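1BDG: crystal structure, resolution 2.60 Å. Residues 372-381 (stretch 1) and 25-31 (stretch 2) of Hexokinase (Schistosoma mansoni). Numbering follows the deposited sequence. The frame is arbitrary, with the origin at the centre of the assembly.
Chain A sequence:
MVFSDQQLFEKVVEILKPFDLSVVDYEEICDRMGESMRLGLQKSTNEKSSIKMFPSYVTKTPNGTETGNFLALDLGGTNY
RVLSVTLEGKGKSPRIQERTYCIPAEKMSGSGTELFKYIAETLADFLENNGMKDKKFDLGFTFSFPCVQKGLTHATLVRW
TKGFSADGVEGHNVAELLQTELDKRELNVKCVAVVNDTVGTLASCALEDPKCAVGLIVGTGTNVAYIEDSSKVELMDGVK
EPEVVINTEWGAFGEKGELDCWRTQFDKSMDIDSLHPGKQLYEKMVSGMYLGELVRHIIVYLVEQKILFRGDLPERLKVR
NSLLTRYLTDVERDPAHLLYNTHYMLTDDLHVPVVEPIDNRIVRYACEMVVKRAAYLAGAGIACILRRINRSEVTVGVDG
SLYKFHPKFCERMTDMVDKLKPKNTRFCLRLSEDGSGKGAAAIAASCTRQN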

# COMPACT_ATOMS: atom_id res chain seq x y z
N LYS A 372 3.97 -6.66 14.73
CA LYS A 372 4.12 -5.56 15.69
C LYS A 372 4.98 -4.44 15.11
O LYS A 372 4.63 -3.26 15.20
CB LYS A 372 4.76 -6.07 16.97
CG LYS A 372 3.80 -6.29 18.11
CD LYS A 372 4.30 -5.67 19.42
N ARG A 373 6.13 -4.82 14.54
CA ARG A 373 7.05 -3.87 13.94
C ARG A 373 6.46 -3.24 12.68
O ARG A 373 6.77 -2.09 12.34
CB ARG A 373 8.34 -4.58 13.56
CG ARG A 373 9.37 -3.70 12.90
CD ARG A 373 10.52 -4.53 12.38
NE ARG A 373 10.12 -5.40 11.28
CZ ARG A 373 10.98 -5.96 10.43
NH1 ARG A 373 12.28 -5.76 10.55
NH2 ARG A 373 10.52 -6.72 9.45
N ALA A 374 5.63 -4.00 11.98
CA ALA A 374 4.99 -3.53 10.77
C ALA A 374 4.15 -2.31 11.08
O ALA A 374 4.40 -1.23 10.55
CB ALA A 374 4.12 -4.62 10.21
N ALA A 375 3.21 -2.47 12.01
CA ALA A 375 2.32 -1.39 12.43
C ALA A 375 3.12 -0.19 12.91
O ALA A 375 2.97 0.91 12.39
CB ALA A 375 1.36 -1.87 13.53
N TYR A 376 4.03 -0.41 13.84
CA TYR A 376 4.87 0.66 14.36
C TYR A 376 5.60 1.40 13.25
O TYR A 376 5.75 2.61 13.32
CB TYR A 376 5.87 0.10 15.36
CG TYR A 376 5.26 -0.30 16.67
CD1 TYR A 376 3.99 0.13 17.04
CD2 TYR A 376 5.95 -1.10 17.57
CE1 TYR A 376 3.43 -0.21 18.25
CE2 TYR A 376 5.40 -1.46 18.79
CZ TYR A 376 4.14 -1.00 19.12
OH TYR A 376 3.58 -1.36 20.31
N LEU A 377 6.05 0.69 12.22
CA LEU A 377 6.75 1.37 11.14
C LEU A 377 5.83 2.36 10.41
O LEU A 377 6.21 3.52 10.21
CB LEU A 377 7.40 0.36 10.18
CG LEU A 377 8.71 -0.30 10.62
CD1 LEU A 377 9.19 -1.31 9.61
CD2 LEU A 377 9.77 0.76 10.83
N ALA A 378 4.60 1.94 10.09
CA ALA A 378 3.64 2.81 9.40
C ALA A 378 3.32 3.98 10.33
O ALA A 378 3.19 5.13 9.87
CB ALA A 378 2.37 2.04 9.08
N GLY A 379 3.26 3.66 11.62
CA GLY A 379 2.99 4.65 12.65
C GLY A 379 4.06 5.72 12.69
O GLY A 379 3.76 6.90 12.86
N ALA A 380 5.32 5.33 12.53
CA ALA A 380 6.39 6.30 12.54
C ALA A 380 6.16 7.19 11.34
O ALA A 380 6.15 8.40 11.46
CB ALA A 380 7.74 5.62 12.45
N GLY A 381 5.88 6.57 10.20
CA GLY A 381 5.63 7.30 8.98
C GLY A 381 4.56 8.37 9.09
O GLY A 381 4.76 9.48 8.59
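Stretch 2 25-31: DYEEICD

How does stretch 2 lie on stretch 1? Residues 25-31 are helical throughout, part of a longer helix, with backbone bonds such as Cys30 N to Tyr26 O at 2.9 Å. This helix crosses helix 372-381 at -48°, the two running in broadly the same direction, and their axes approach to 9.0 Å. The CA atoms of Ala380 and Cys30 come within 5.4 Å, which sets the register.

What does Tyr26 do? It covers the most surface, pointing toward stretch 1 with chi1 in the m well, so that its ring reaches back along the helix. Tyr376 CB lies over one face of that ring, 3.5 Å from Tyr26 CZ, in a CH-pi contact. At the ring edge, Leu377 CD2 stands 3.7 Å from Tyr26 CE1, and further back Arg373 CG is 3.5 Å from Tyr26 OH.

Why do the backbones come closest at Ala380? Its side chain is a single methyl directed toward stretch 2, and it fits between successive turns: Ala380 CB is 4.3 Å from Tyr26 CB and also 4.3 Å from Cys30 CB.

What holds the contact together? No hydrogen bond crosses it; the packing is mainly apolar. Ile29 adds a looser touch, its CG2 lying 4.5 Å from Leu377 CD2.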

# COMPACT_ATOMS: atom_id res chain seq x y z
N ASP A 25 14.26 3.87 18.29
CA ASP A 25 14.53 3.43 16.93
C ASP A 25 13.57 4.11 15.97
O ASP A 25 13.99 4.77 15.03
CB ASP A 25 14.46 1.91 16.80
CG ASP A 25 15.63 1.21 17.46
OD1 ASP A 25 16.71 1.82 17.58
OD2 ASP A 25 15.48 0.03 17.85
N TYR A 26 12.28 4.03 16.27
CA TYR A 26 11.27 4.66 15.42
C TYR A 26 11.45 6.17 15.30
O TYR A 26 11.32 6.72 14.22
CB TYR A 26 9.87 4.28 15.90
CG TYR A 26 9.63 2.80 15.80
CD1 TYR A 26 9.86 2.14 14.61
CD2 TYR A 26 9.24 2.05 16.91
CE1 TYR A 26 9.70 0.77 14.51
CE2 TYR A 26 9.08 0.68 16.81
CZ TYR A 26 9.32 0.04 15.60
OH TYR A 26 9.23 -1.31 15.48
N GLU A 27 11.79 6.83 16.41
CA GLU A 27 12.03 8.28 16.36
C GLU A 27 13.04 8.54 15.22
O GLU A 27 12.84 9.41 14.39
CB GLU A 27 12.58 8.80 17.70
CG GLU A 27 11.62 8.61 18.90
CD GLU A 27 12.19 9.04 20.27
OE1 GLU A 27 13.42 8.92 20.51
OE2 GLU A 27 11.40 9.44 21.15
N GLU A 28 14.05 7.69 15.13
CA GLU A 28 15.08 7.80 14.11
C GLU A 28 14.60 7.47 12.70
O GLU A 28 14.89 8.23 11.78
CB GLU A 28 16.23 6.87 14.45
CG GLU A 28 17.39 7.04 13.52
CD GLU A 28 18.56 7.62 14.25
OE1 GLU A 28 18.78 7.15 15.41
OE2 GLU A 28 19.21 8.54 13.69
N ILE A 29 13.95 6.32 12.50
CA ILE A 29 13.46 5.99 11.16
C ILE A 29 12.70 7.23 10.68
O ILE A 29 13.04 7.83 9.66
CB ILE A 29 12.51 4.75 11.16
CG1 ILE A 29 13.32 3.47 11.32
CG2 ILE A 29 11.68 4.70 9.90
CD1 ILE A 29 13.49 3.03 12.76
N CYS A 30 11.75 7.67 11.50
CA CYS A 30 10.96 8.87 11.22
C CYS A 30 11.85 10.06 10.90
O CYS A 30 11.64 10.74 9.89
CB CYS A 30 10.07 9.18 12.41
SG CYS A 30 9.40 10.83 12.43
N ASP A 31 12.87 10.28 11.71
CA ASP A 31 13.82 11.38 11.54
C ASP A 31 14.53 11.33 10.21
O ASP A 31 14.66 12.35 9.54
CB ASP A 31 14.86 11.34 12.65
CG ASP A 31 15.13 12.68 13.24
OD1 ASP A 31 14.15 13.30 13.71
OD2 ASP A 31 16.30 13.12 13.25